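Local structure of multicopper oxidase (Uncultured bacterium, 4E9X) at the interface of chains A and B. The protein is a multicopper oxidase, a laccase-type enzyme that probably oxidises substrates at one copper site and reduces molecular oxygen to water at a copper cluster. Coordinates in Å, arbitrary orientation; residue numbers count along the deposited sequence, not the author numbering. Chains: chain A/B, Multicopper oxidase.

The interface of chains A and B. Residues chain A 109, 113-114, 196-198, 233; chain B 256.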
ATOM      1  N   VAL A 109     -12.634  -2.272 -17.323  1.00 16.18           N
ATOM      2  CA  VAL A 109     -12.627  -2.416 -15.865  1.00 15.59           C
ATOM      3  C   VAL A 109     -12.392  -1.146 -15.064  1.00 14.65           C
ATOM      4  O   VAL A 109     -12.927  -1.018 -13.961  1.00 14.48           O
ATOM      5  CB  VAL A 109     -11.597  -3.476 -15.411  1.00 19.70           C
ATOM      6  CG1 VAL A 109     -11.907  -4.768 -16.175  1.00 25.87           C
ATOM      7  CG2 VAL A 109     -10.155  -3.072 -15.555  1.00 21.78           C
ATOM      8  N   VAL A 113     -15.596  -1.709 -12.978  1.00 10.96           N
ATOM      9  CA  VAL A 113     -15.251  -2.160 -11.641  1.00 10.50           C
ATOM     10  C   VAL A 113     -14.949  -0.950 -10.781  1.00 10.12           C
ATOM     11  O   VAL A 113     -15.351  -0.902  -9.613  1.00 11.21           O
ATOM     12  CB  VAL A 113     -14.088  -3.177 -11.628  1.00 11.90           C
ATOM     13  CG1 VAL A 113     -13.750  -3.597 -10.216  1.00 16.48           C
ATOM     14  CG2 VAL A 113     -14.484  -4.383 -12.500  1.00 13.64           C
ATOM     15  N   GLY A 114     -14.307   0.068 -11.332  1.00 10.24           N
ATOM     16  CA  GLY A 114     -13.909   1.227 -10.500  1.00 10.89           C
ATOM     17  C   GLY A 114     -15.105   2.045 -10.009  1.00 10.79           C
ATOM     18  O   GLY A 114     -15.094   2.474  -8.831  1.00 11.96           O
ATOM     19  N   ALA A 196     -12.363  -3.963  -3.602  1.00  7.84           N
ATOM     20  CA  ALA A 196     -13.180  -4.177  -4.798  1.00  8.36           C
ATOM     21  C   ALA A 196     -12.984  -3.070  -5.816  1.00  7.86           C
ATOM     22  O   ALA A 196     -12.981  -3.346  -7.014  1.00 10.86           O
ATOM     23  CB  ALA A 196     -14.639  -4.252  -4.366  1.00 10.19           C
ATOM     24  N   GLY A 197     -12.788  -1.814  -5.400  1.00  8.59           N
ATOM     25  CA  GLY A 197     -12.554  -0.701  -6.298  1.00  9.69           C
ATOM     26  C   GLY A 197     -11.075  -0.409  -6.497  1.00  9.00           C
ATOM     27  O   GLY A 197     -10.207  -1.267  -6.264  1.00  9.36           O
ATOM     28  N   GLY A 198     -10.793   0.827  -6.922  1.00  9.65           N
ATOM     29  CA  GLY A 198      -9.476   1.258  -7.323  1.00 10.22           C
ATOM     30  C   GLY A 198      -8.630   1.874  -6.208  1.00 10.66           C
ATOM     31  O   GLY A 198      -7.500   2.310  -6.493  1.00 10.56           O
ATOM     32  N   PRO A 233      -6.417  -2.849  -4.255  1.00  7.43           N
ATOM     33  CA  PRO A 233      -7.285  -3.464  -5.297  1.00  7.75           C
ATOM     34  C   PRO A 233      -6.936  -4.907  -5.617  1.00  7.80           C
ATOM     35  O   PRO A 233      -5.804  -5.296  -5.896  1.00  8.51           O
ATOM     36  CB  PRO A 233      -7.049  -2.559  -6.509  1.00  8.08           C
ATOM     37  CG  PRO A 233      -6.802  -1.200  -5.849  1.00  9.09           C
ATOM     38  CD  PRO A 233      -5.900  -1.540  -4.685  1.00  7.96           C
TER
ATOM     39  N   ASP B 256      -7.336  -0.077 -10.675  1.00 13.46           N
ATOM     40  CA  ASP B 256      -8.278   0.181 -11.777  1.00 13.74           C
ATOM     41  C   ASP B 256      -7.796   1.234 -12.745  1.00 13.11           C
ATOM     42  O   ASP B 256      -7.881   1.021 -13.976  1.00 14.44           O
ATOM     43  CB  ASP B 256      -9.664   0.520 -11.189  1.00 18.48           C
ATOM     44  CG  ASP B 256     -10.186  -0.629 -10.296  1.00 25.61           C
ATOM     45  OD1 ASP B 256      -9.526  -1.421  -9.584  1.00 22.41           O
ATOM     46  OD2 ASP B 256     -11.449  -0.787 -10.258  1.00 42.06           O
TER
HETATM   47  O   HOH W   1     -10.407  -3.553  -8.083  1.00 19.41           O
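B:Asp256 pushes its carboxylate into a cleft of chain A between the helix at A:Val113 and A:Gly114 and the loop at A:Gly197 and A:Gly198, a compact example of an acidic side chain received at a protein interface by backbone groups and a bridging water. Both chains are copies of a multicopper oxidase whose sequence carries two copper-oxidase family segments; this patch is part of a contact within a deposited assembly of three copies, an arrangement that fits a trimeric enzyme. The aspartate opens the 3-10 helix 256-258 and buries 74 Å² against its neighbour.

Polar contact with the loop runs through water 1. Carboxylate oxygen OD1 of B:Asp256 lies 2.8 Å from this water, which also sits 2.8 Å from the carbonyl O of A:Ala196 and 2.9 Å from the carbonyl O of A:Gly197. The hydrogens are not seen, but a water has only two to give, so it cannot donate a full bond to all three oxygens. It sits to one side of B:Asp256 OD1 and A:Gly197 O, which face each other directly at 3.4 Å.

On the helix side, OD2 of B:Asp256 comes 3.2 Å from the amide N of A:Gly114, yet the N-H is aimed elsewhere and the pair is a close approach without a hydrogen bond. With CG anti to its own carbonyl carbon (chi1 -58°), the aspartate swings its carboxylate into chain A, OD1 toward the loop and OD2 toward the helix.

Van der Waals packing completes the fit. The flat face of the B:Asp256 carboxylate lies against A:Gly198, whose CA stands over CG at 3.6 Å, where no side chain intervenes. Across the cleft the A:Val113 and B:Asp256 side chains meet at about a right angle, and methyl CG1 of the valine, anti to its backbone N (chi1 179°), touches OD2 at 3.6 Å. A:Val109, one turn earlier in helix 109-115, and the ring of A:Pro233 border the site more distantly.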